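PDB 3LOV: protoporphyrinogen oxidase from Exiguobacterium sibiricum, which binds FAD and probably oxidises coproporphyrinogen III to coproporphyrin III with molecular oxygen in the coproporphyrin-dependent route to heme b. Local coordinates for residues F116-E126 against D160-E168; P144-R155 against I179-Y188. One frame throughout, in Å; residues are numbered along the deposited sequence. Where two conformers were deposited one is given.

Contact 1 of 2, residues F116-E126 against D160-E168; sequences FRQTTLLTEEE and DALVEKLIE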
loop_
_atom_site.group_PDB
_atom_site.type_symbol
_atom_site.label_atom_id
_atom_site.label_comp_id
_atom_site.label_asym_id
_atom_site.label_seq_id
_atom_site.Cartn_x
_atom_site.Cartn_y
_atom_site.Cartn_z
ATOM N N PHE A 116 18.378 -1.324 23.276
ATOM C CA PHE A 116 16.962 -1.643 23.189
ATOM C C PHE A 116 16.240 -1.531 24.516
ATOM O O PHE A 116 15.104 -1.042 24.571
ATOM C CB PHE A 116 16.711 -3.047 22.640
ATOM C CG PHE A 116 15.267 -3.356 22.526
ATOM C CD1 PHE A 116 14.516 -2.789 21.486
ATOM C CD2 PHE A 116 14.632 -4.135 23.487
ATOM C CE1 PHE A 116 13.142 -3.026 21.393
ATOM C CE2 PHE A 116 13.265 -4.380 23.410
ATOM C CZ PHE A 116 12.514 -3.825 22.370
ATOM N N ARG A 117 16.871 -2.007 25.572
ATOM C CA ARG A 117 16.211 -2.058 26.878
ATOM C C ARG A 117 16.154 -0.700 27.612
ATOM O O ARG A 117 15.706 -0.630 28.761
ATOM C CB ARG A 117 16.893 -3.092 27.757
ATOM C CG ARG A 117 16.784 -4.494 27.210
ATOM C CD ARG A 117 17.593 -5.471 28.027
ATOM N NE ARG A 117 17.048 -5.633 29.379
ATOM C CZ ARG A 117 17.214 -6.713 30.145
ATOM N NH1 ARG A 117 17.910 -7.769 29.722
ATOM N NH2 ARG A 117 16.652 -6.749 31.340
ATOM N N GLN A 118 16.620 0.357 26.950
ATOM C CA GLN A 118 16.353 1.724 27.367
ATOM C C GLN A 118 14.878 2.128 27.110
ATOM O O GLN A 118 14.396 3.126 27.658
ATOM C CB GLN A 118 17.265 2.695 26.632
ATOM C CG GLN A 118 18.758 2.406 26.818
ATOM C CD GLN A 118 19.661 3.505 26.264
ATOM O OE1 GLN A 118 19.199 4.588 25.904
ATOM N NE2 GLN A 118 20.959 3.227 26.206
ATOM N N THR A 119 14.182 1.364 26.260
ATOM C CA THR A 119 12.811 1.664 25.933
ATOM C C THR A 119 11.850 1.634 27.115
ATOM O O THR A 119 11.950 0.779 27.991
ATOM C CB THR A 119 12.248 0.724 24.876
ATOM O OG1 THR A 119 11.032 1.297 24.420
ATOM C CG2 THR A 119 12.019 -0.729 25.422
ATOM N N THR A 120 10.909 2.585 27.077
ATOM C CA THR A 120 9.793 2.688 27.997
ATOM C C THR A 120 8.538 1.984 27.458
ATOM O O THR A 120 7.497 1.996 28.081
ATOM C CB THR A 120 9.474 4.209 28.299
ATOM O OG1 THR A 120 9.367 4.949 27.066
ATOM C CG2 THR A 120 10.569 4.844 29.150
ATOM N N LEU A 121 8.645 1.336 26.310
ATOM C CA LEU A 121 7.475 0.834 25.613
ATOM C C LEU A 121 7.026 -0.471 26.243
ATOM O O LEU A 121 5.842 -0.815 26.232
ATOM C CB LEU A 121 7.829 0.669 24.129
ATOM C CG LEU A 121 6.829 0.514 22.992
ATOM C CD1 LEU A 121 5.637 1.433 23.088
ATOM C CD2 LEU A 121 7.614 0.777 21.713
ATOM N N LEU A 122 7.985 -1.205 26.798
ATOM C CA LEU A 122 7.696 -2.448 27.505
ATOM C C LEU A 122 8.048 -2.244 28.991
ATOM O O LEU A 122 8.866 -1.403 29.339
ATOM C CB LEU A 122 8.519 -3.592 26.895
ATOM C CG LEU A 122 7.861 -4.323 25.717
ATOM C CD1 LEU A 122 7.567 -3.342 24.580
ATOM C CD2 LEU A 122 8.713 -5.523 25.226
ATOM N N THR A 123 7.419 -3.004 29.863
ATOM C CA THR A 123 7.816 -3.014 31.268
ATOM C C THR A 123 9.163 -3.749 31.422
ATOM O O THR A 123 9.619 -4.457 30.504
ATOM C CB THR A 123 6.808 -3.767 32.106
ATOM O OG1 THR A 123 6.877 -5.157 31.737
ATOM C CG2 THR A 123 5.340 -3.182 31.895
ATOM N N GLU A 124 9.774 -3.607 32.593
ATOM C CA GLU A 124 11.068 -4.230 32.896
ATOM C C GLU A 124 10.963 -5.729 32.724
ATOM O O GLU A 124 11.835 -6.376 32.146
ATOM C CB GLU A 124 11.497 -3.943 34.348
ATOM C CG GLU A 124 12.844 -4.563 34.723
ATOM C CD GLU A 124 13.943 -4.194 33.735
ATOM O OE1 GLU A 124 14.115 -2.989 33.479
ATOM O OE2 GLU A 124 14.627 -5.103 33.208
ATOM N N GLU A 125 9.880 -6.283 33.253
ATOM C CA GLU A 125 9.655 -7.695 33.165
ATOM C C GLU A 125 9.524 -8.168 31.720
ATOM O O GLU A 125 10.089 -9.197 31.353
ATOM C CB GLU A 125 8.402 -8.066 33.941
ATOM C CG GLU A 125 7.931 -9.475 33.703
ATOM C CD GLU A 125 6.934 -9.967 34.742
ATOM O OE1 GLU A 125 6.730 -9.284 35.774
ATOM O OE2 GLU A 125 6.365 -11.060 34.521
ATOM N N GLU A 126 8.757 -7.447 30.909
ATOM C CA GLU A 126 8.634 -7.787 29.474
ATOM C C GLU A 126 10.013 -7.713 28.782
ATOM O O GLU A 126 10.360 -8.588 28.012
ATOM C CB GLU A 126 7.645 -6.851 28.774
ATOM C CG GLU A 126 6.210 -7.154 29.111
ATOM C CD GLU A 126 5.261 -5.990 28.866
ATOM O OE1 GLU A 126 5.699 -4.828 28.668
ATOM O OE2 GLU A 126 4.047 -6.263 28.905
ATOM N N ASP A 160 4.480 -12.295 23.320
ATOM C CA ASP A 160 3.278 -11.555 22.920
ATOM C C ASP A 160 3.415 -10.062 23.092
ATOM O O ASP A 160 3.008 -9.294 22.202
ATOM C CB ASP A 160 2.056 -12.019 23.708
ATOM C CG ASP A 160 1.679 -13.443 23.429
ATOM O OD1 ASP A 160 1.761 -13.938 22.269
ATOM O OD2 ASP A 160 1.233 -14.089 24.386
ATOM N N ALA A 161 4.004 -9.636 24.205
ATOM C CA ALA A 161 4.174 -8.221 24.472
ATOM C C ALA A 161 4.909 -7.483 23.351
ATOM O O ALA A 161 4.480 -6.412 22.904
ATOM C CB ALA A 161 4.918 -8.006 25.837
ATOM N N LEU A 162 6.035 -8.024 22.893
ATOM C CA LEU A 162 6.832 -7.286 21.867
ATOM C C LEU A 162 6.062 -7.254 20.528
ATOM O O LEU A 162 6.033 -6.248 19.823
ATOM C CB LEU A 162 8.227 -7.908 21.693
ATOM C CG LEU A 162 9.231 -7.221 20.728
ATOM C CD1 LEU A 162 9.718 -5.908 21.291
ATOM C CD2 LEU A 162 10.446 -8.153 20.402
ATOM N N VAL A 163 5.462 -8.370 20.172
ATOM C CA VAL A 163 4.664 -8.434 18.947
ATOM C C VAL A 163 3.528 -7.408 18.972
ATOM O O VAL A 163 3.346 -6.623 18.016
ATOM C CB VAL A 163 4.093 -9.851 18.736
ATOM C CG1 VAL A 163 2.971 -9.824 17.713
ATOM C CG2 VAL A 163 5.188 -10.777 18.301
ATOM N N GLU A 164 2.800 -7.371 20.094
ATOM C CA GLU A 164 1.653 -6.450 20.237
ATOM C C GLU A 164 1.982 -4.999 20.366
ATOM O O GLU A 164 1.365 -4.171 19.709
ATOM C CB GLU A 164 0.790 -6.861 21.446
ATOM C CG GLU A 164 0.200 -8.172 21.215
ATOM C CD GLU A 164 -0.451 -8.795 22.411
ATOM O OE1 GLU A 164 -0.658 -8.118 23.442
ATOM O OE2 GLU A 164 -0.763 -9.975 22.287
ATOM N N LYS A 165 2.959 -4.681 21.214
ATOM C CA LYS A 165 3.292 -3.304 21.542
ATOM C C LYS A 165 4.213 -2.647 20.532
ATOM O O LYS A 165 4.241 -1.401 20.427
ATOM C CB LYS A 165 3.931 -3.200 22.947
ATOM C CG LYS A 165 2.980 -3.606 24.073
ATOM C CD LYS A 165 3.652 -3.527 25.455
ATOM C CE LYS A 165 2.629 -3.721 26.568
ATOM N NZ LYS A 165 3.163 -3.336 27.920
ATOM N N LEU A 166 5.018 -3.433 19.823
ATOM C CA LEU A 166 5.981 -2.810 18.876
ATOM C C LEU A 166 5.887 -3.302 17.423
ATOM O O LEU A 166 5.735 -2.488 16.507
ATOM C CB LEU A 166 7.402 -2.941 19.408
ATOM C CG LEU A 166 8.457 -2.347 18.474
ATOM C CD1 LEU A 166 8.183 -0.868 18.188
ATOM C CD2 LEU A 166 9.857 -2.610 19.037
ATOM N N ILE A 167 5.955 -4.616 17.204
ATOM C CA ILE A 167 6.138 -5.147 15.851
ATOM C C ILE A 167 4.901 -4.919 14.989
ATOM O O ILE A 167 4.985 -4.412 13.883
ATOM C CB ILE A 167 6.431 -6.633 15.841
ATOM C CG1 ILE A 167 7.600 -6.990 16.777
ATOM C CG2 ILE A 167 6.787 -7.096 14.421
ATOM C CD1 ILE A 167 8.877 -6.387 16.409
ATOM N N GLU A 168 3.742 -5.285 15.502
ATOM C CA GLU A 168 2.516 -5.080 14.749
ATOM C C GLU A 168 2.310 -3.652 14.305
ATOM O O GLU A 168 2.108 -3.420 13.118
ATOM C CB GLU A 168 1.273 -5.622 15.491
ATOM C CG GLU A 168 -0.016 -5.371 14.734
ATOM C CD GLU A 168 -1.167 -6.208 15.301
ATOM O OE1 GLU A 168 -1.461 -6.059 16.501
ATOM O OE2 GLU A 168 -1.723 -7.030 14.569
#

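Contact 2 of 2, residues P144-R155 against I179-Y188; sequences PEQDIPLGEYLR and IDQMSTFATY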
loop_
_atom_site.group_PDB
_atom_site.type_symbol
_atom_site.label_atom_id
_atom_site.label_comp_id
_atom_site.label_asym_id
_atom_site.label_seq_id
_atom_site.Cartn_x
_atom_site.Cartn_y
_atom_site.Cartn_z
ATOM N N PRO A 144 9.946 -22.719 10.040
ATOM C CA PRO A 144 8.753 -23.159 9.286
ATOM C C PRO A 144 9.109 -23.557 7.855
ATOM O O PRO A 144 9.788 -22.810 7.155
ATOM C CB PRO A 144 7.820 -21.945 9.324
ATOM C CG PRO A 144 8.756 -20.762 9.545
ATOM C CD PRO A 144 9.957 -21.268 10.298
ATOM N N GLU A 145 8.705 -24.768 7.480
ATOM C CA GLU A 145 8.834 -25.265 6.107
ATOM C C GLU A 145 7.727 -24.732 5.215
ATOM O O GLU A 145 7.987 -24.297 4.114
ATOM C CB GLU A 145 8.768 -26.787 6.081
ATOM C CG GLU A 145 10.022 -27.469 6.597
ATOM C CD GLU A 145 10.173 -28.873 6.036
ATOM O OE1 GLU A 145 10.585 -29.002 4.855
ATOM O OE2 GLU A 145 9.872 -29.839 6.771
ATOM N N GLN A 146 6.495 -24.787 5.699
ATOM C CA GLN A 146 5.335 -24.214 5.007
ATOM C C GLN A 146 5.087 -22.807 5.570
ATOM O O GLN A 146 5.371 -22.539 6.748
ATOM C CB GLN A 146 4.075 -25.039 5.255
ATOM C CG GLN A 146 4.271 -26.540 5.586
ATOM C CD GLN A 146 4.824 -27.338 4.420
ATOM O OE1 GLN A 146 5.749 -28.146 4.584
ATOM N NE2 GLN A 146 4.258 -27.118 3.230
ATOM N N ASP A 147 4.504 -21.924 4.758
ATOM C CA ASP A 147 4.163 -20.585 5.221
ATOM C C ASP A 147 3.241 -20.613 6.436
ATOM O O ASP A 147 2.353 -21.438 6.506
ATOM C CB ASP A 147 3.519 -19.790 4.086
ATOM C CG ASP A 147 3.568 -18.292 4.338
ATOM O OD1 ASP A 147 4.288 -17.865 5.263
ATOM O OD2 ASP A 147 2.901 -17.529 3.615
ATOM N N ILE A 148 3.463 -19.736 7.421
ATOM C CA ILE A 148 2.531 -19.594 8.539
ATOM C C ILE A 148 2.380 -18.102 8.746
ATOM O O ILE A 148 3.207 -17.331 8.234
ATOM C CB ILE A 148 3.032 -20.227 9.862
ATOM C CG1 ILE A 148 4.460 -19.741 10.184
ATOM C CG2 ILE A 148 2.889 -21.780 9.817
ATOM C CD1 ILE A 148 4.994 -20.170 11.610
ATOM N N PRO A 149 1.338 -17.673 9.480
ATOM C CA PRO A 149 1.198 -16.237 9.756
ATOM C C PRO A 149 2.383 -15.683 10.565
ATOM O O PRO A 149 2.950 -16.407 11.397
ATOM C CB PRO A 149 -0.089 -16.154 10.595
ATOM C CG PRO A 149 -0.809 -17.451 10.363
ATOM C CD PRO A 149 0.207 -18.471 9.993
ATOM N N LEU A 150 2.692 -14.403 10.355
ATOM C CA LEU A 150 3.836 -13.726 10.961
ATOM C C LEU A 150 3.786 -13.812 12.481
ATOM O O LEU A 150 4.820 -13.989 13.146
ATOM C CB LEU A 150 3.900 -12.260 10.496
ATOM C CG LEU A 150 5.181 -11.426 10.703
ATOM C CD1 LEU A 150 6.434 -12.176 10.257
ATOM C CD2 LEU A 150 5.071 -10.089 9.988
ATOM N N GLY A 151 2.577 -13.648 13.003
ATOM C CA GLY A 151 2.323 -13.641 14.424
ATOM C C GLY A 151 2.515 -15.014 15.038
ATOM O O GLY A 151 2.944 -15.136 16.184
ATOM N N GLU A 152 2.151 -16.041 14.296
ATOM C CA GLU A 152 2.442 -17.390 14.713
ATOM C C GLU A 152 3.958 -17.656 14.669
ATOM O O GLU A 152 4.470 -18.346 15.522
ATOM C CB GLU A 152 1.710 -18.361 13.811
ATOM C CG GLU A 152 1.662 -19.780 14.260
ATOM C CD GLU A 152 0.709 -20.630 13.385
ATOM O OE1 GLU A 152 -0.367 -20.135 13.016
ATOM O OE2 GLU A 152 1.042 -21.793 13.087
ATOM N N TYR A 153 4.665 -17.105 13.681
ATOM C CA TYR A 153 6.099 -17.274 13.603
ATOM C C TYR A 153 6.781 -16.505 14.691
ATOM O O TYR A 153 7.670 -17.023 15.351
ATOM C CB TYR A 153 6.613 -16.783 12.250
ATOM C CG TYR A 153 8.103 -16.680 12.136
ATOM C CD1 TYR A 153 8.892 -17.790 12.165
ATOM C CD2 TYR A 153 8.714 -15.456 11.936
ATOM C CE1 TYR A 153 10.285 -17.704 12.020
ATOM C CE2 TYR A 153 10.062 -15.356 11.797
ATOM C CZ TYR A 153 10.850 -16.484 11.844
ATOM O OH TYR A 153 12.205 -16.351 11.704
ATOM N N LEU A 154 6.411 -15.243 14.851
ATOM C CA LEU A 154 7.084 -14.356 15.777
ATOM C C LEU A 154 6.770 -14.553 17.280
ATOM O O LEU A 154 7.667 -14.405 18.116
ATOM C CB LEU A 154 6.843 -12.879 15.380
ATOM C CG LEU A 154 7.480 -12.322 14.099
ATOM C CD1 LEU A 154 7.087 -10.874 13.930
ATOM C CD2 LEU A 154 9.016 -12.451 14.116
ATOM N N ARG A 155 5.515 -14.860 17.645
ATOM C CA ARG A 155 5.132 -14.866 19.044
ATOM C C ARG A 155 5.921 -15.892 19.888
ATOM O O ARG A 155 6.368 -15.582 20.987
ATOM C CB ARG A 155 3.607 -15.054 19.234
ATOM C CG ARG A 155 2.805 -13.774 18.942
ATOM C CD ARG A 155 1.337 -14.052 18.842
ATOM N NE ARG A 155 0.576 -12.870 18.466
ATOM C CZ ARG A 155 0.144 -11.929 19.297
ATOM N NH1 ARG A 155 0.380 -11.981 20.603
ATOM N NH2 ARG A 155 -0.499 -10.898 18.797
ATOM N N ILE A 179 -1.036 -8.509 12.194
ATOM C CA ILE A 179 0.148 -9.340 12.186
ATOM C C ILE A 179 -0.183 -10.852 12.219
ATOM O O ILE A 179 0.533 -11.657 11.602
ATOM C CB ILE A 179 1.138 -8.950 13.322
ATOM C CG1 ILE A 179 2.542 -9.472 13.007
ATOM C CG2 ILE A 179 0.689 -9.495 14.672
ATOM C CD1 ILE A 179 3.658 -8.732 13.755
ATOM N N ASP A 180 -1.269 -11.250 12.901
ATOM C CA ASP A 180 -1.573 -12.686 13.064
ATOM C C ASP A 180 -2.224 -13.354 11.838
ATOM O O ASP A 180 -2.514 -14.558 11.867
ATOM C CB ASP A 180 -2.443 -12.936 14.319
ATOM C CG ASP A 180 -1.666 -12.716 15.615
ATOM O OD1 ASP A 180 -0.614 -13.362 15.788
ATOM O OD2 ASP A 180 -2.085 -11.873 16.450
ATOM N N GLN A 181 -2.483 -12.598 10.780
ATOM C CA GLN A 181 -3.038 -13.202 9.534
ATOM C C GLN A 181 -2.104 -13.106 8.296
ATOM O O GLN A 181 -2.127 -13.996 7.412
ATOM C CB GLN A 181 -4.400 -12.560 9.196
ATOM C CG GLN A 181 -5.418 -12.565 10.358
ATOM C CD GLN A 181 -6.774 -12.083 9.925
ATOM O OE1 GLN A 181 -7.088 -12.024 8.718
ATOM N NE2 GLN A 181 -7.605 -11.749 10.898
HETATM N N MSE A 182 -1.274 -12.058 8.272
HETATM C CA MSE A 182 -0.295 -11.800 7.190
HETATM C C MSE A 182 0.630 -13.001 7.043
HETATM O O MSE A 182 0.957 -13.631 8.016
HETATM C CB MSE A 182 0.634 -10.664 7.557
HETATM C CG MSE A 182 0.197 -9.232 7.443
HETATM SE SE MSE A 182 1.671 -8.260 8.390
HETATM C CE MSE A 182 0.395 -6.913 8.901
ATOM N N SER A 183 1.072 -13.273 5.830
ATOM C CA SER A 183 2.041 -14.334 5.545
ATOM C C SER A 183 3.445 -13.971 6.078
ATOM O O SER A 183 3.823 -12.810 6.141
ATOM C CB SER A 183 2.108 -14.555 4.035
ATOM O OG SER A 183 3.343 -15.139 3.621
ATOM N N THR A 184 4.200 -14.967 6.489
ATOM C CA THR A 184 5.577 -14.746 6.872
ATOM C C THR A 184 6.407 -14.703 5.581
ATOM O O THR A 184 7.145 -13.745 5.335
ATOM C CB THR A 184 6.070 -15.863 7.786
ATOM O OG1 THR A 184 5.294 -15.871 8.979
ATOM C CG2 THR A 184 7.515 -15.672 8.155
ATOM N N PHE A 185 6.280 -15.737 4.749
ATOM C CA PHE A 185 7.155 -15.879 3.576
ATOM C C PHE A 185 6.959 -14.741 2.570
ATOM O O PHE A 185 7.913 -14.328 1.914
ATOM C CB PHE A 185 6.969 -17.223 2.866
ATOM C CG PHE A 185 7.418 -18.417 3.643
ATOM C CD1 PHE A 185 8.012 -18.304 4.900
ATOM C CD2 PHE A 185 7.240 -19.686 3.109
ATOM C CE1 PHE A 185 8.421 -19.438 5.594
ATOM C CE2 PHE A 185 7.638 -20.798 3.804
ATOM C CZ PHE A 185 8.232 -20.668 5.053
ATOM N N ALA A 186 5.746 -14.207 2.487
ATOM C CA ALA A 186 5.452 -13.181 1.512
ATOM C C ALA A 186 5.794 -11.796 2.012
ATOM O O ALA A 186 5.800 -10.861 1.227
ATOM C CB ALA A 186 3.968 -13.244 1.053
ATOM N N THR A 187 6.080 -11.628 3.297
ATOM C CA THR A 187 6.279 -10.276 3.824
ATOM C C THR A 187 7.716 -10.105 4.299
ATOM O O THR A 187 8.343 -9.135 3.964
ATOM C CB THR A 187 5.317 -9.946 5.020
ATOM O OG1 THR A 187 5.617 -10.807 6.112
ATOM C CG2 THR A 187 3.837 -10.111 4.661
ATOM N N TYR A 188 8.217 -11.038 5.109
ATOM C CA TYR A 188 9.559 -10.937 5.660
ATOM C C TYR A 188 10.339 -12.270 5.566
ATOM O O TYR A 188 10.806 -12.795 6.583
ATOM C CB TYR A 188 9.483 -10.369 7.107
ATOM C CG TYR A 188 8.934 -8.936 7.107
ATOM C CD1 TYR A 188 9.769 -7.843 6.846
ATOM C CD2 TYR A 188 7.568 -8.682 7.303
ATOM C CE1 TYR A 188 9.263 -6.538 6.813
ATOM C CE2 TYR A 188 7.051 -7.383 7.266
ATOM C CZ TYR A 188 7.900 -6.315 7.029
ATOM O OH TYR A 188 7.405 -5.028 7.004
#

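Contact 1 of 2, residues F116-E126 against D160-E168
Lys-165 and Glu-126 form the salt bridge of this contact, in which a helix N-terminus and the turn leading into it pack against helix 160-172. Lys-165 NZ lies 3.0 Å from Glu-126 OE1, on the syn side of that oxygen, with a weaker bond to OE2. The lysine chain runs fully extended beyond CG, crossing the glutamate at about a right angle, and its CD passes 3.6 Å from Leu-121 O.

Glu-126 OE1 has a second donor, the backbone N of Thr-123 at 2.8 Å, on its anti side but tilted 32° out of the carboxylate plane; Thr-123 OG1 in return accepts from Glu-126 N. This reciprocal pair is a capping box, which closes the first turn of helix 124-135 and, together with the lysine, fixes the rotation of the carboxylate. With CG beside the backbone N (chi1 -74°), the glutamate lays its CG 3.6 Å from Ala-161 CB.

The apolar contacts lie deeper. Leu-162 CD1 meets Phe-116 CZ at 3.6 Å and also touches Leu-122 CD2, while Leu-166 CD2 comes to the edge of the same ring, near its plane, at CE1. The other branch of Leu-166, CD1, reaches Leu-121 CD2 at 3.9 Å. Leu-122 divides its two methyls, CD2 to Leu-162 and CD1 to CB and CD of Lys-165.

The apolar layer continues into two neighbours: Val-130 of helix 124-135 touches Leu-122 and Leu-162, and Ile-92 of strand 90-94, in the mixed sheet, touches Leu-121 and Leu-166.

Contact 2 of 2, residues P144-R155 against I179-Y188
Asp-147 and Ile-148 accept from the backbone N of Thr-184, and Asp-147 also from that of Phe-185; just beyond them Pro-149 and Ser-183 make a single beta bridge, with Pro-149 as N-cap of helix 150-158. Asp-147 OD1 accepts an almost straight bond from Phe-185 N (3.0 Å, 176°), the donor standing above the carboxylate plane, and a weak one from Thr-184 N; OD2 lies implausibly close to Ser-183 OG, so the details of that bond are doubtful. The aspartate's CA lies over one face of the Phe-185 ring in a CH-pi contact, while Pro-144 O and Glu-145 O lie at the ring edge.

Ile-148 O takes two donors from opposite faces of its plane, Thr-184 N and Thr-184 OG1. The hydroxyl, Thr-184 OG1, is 2.7 Å from Ile-148 O. Met-182 O receives Leu-150 N at 3.0 Å, and Ile-179 O receives Gly-151 N, so amides of the first helical turn are used by the loop.

A chi1 of -165° puts CG of Leu-150 beside its carbonyl carbon, and CD2 then reaches Ile-179, Tyr-188 and the selenium of selenomethionine Met-182.

Farther out, Ser-183 OG accepts from Ala-186 N in an ST motif, and Tyr-153 OH bonds Glu-195 on helix 189-198. At the other end of the contact Arg-155, whose NH1 pairs with Asp-160, grips Asp-180 side-on: NE meets OD1 and NH2 meets OD2, each at 3.0 Å.

From the N terminus, residues 116-126 lead into helix 124-135, 144-155 begin helix 150-158, 160-168 open helix 160-172, and the loop 179-188 precedes helix 189-198. Contact 1 closes a loop over the first three of these helices and contact 2 closes one that holds helices 150-158 and 160-172; since their segments alternate, the two cross rather than nest. Their centres lie 20 Å apart, yet helix 160-172 joins them: Glu-164 OE2 forms a salt bridge with Arg-155 NH1, Glu-168 OE2 probably bonds Ile-179 N, and Ile-167 packs on Ile-179. Contact 1 faces the mixed sheet; the side chain of Tyr-188, in contact 2, lies about 13 Å from the bound FAD.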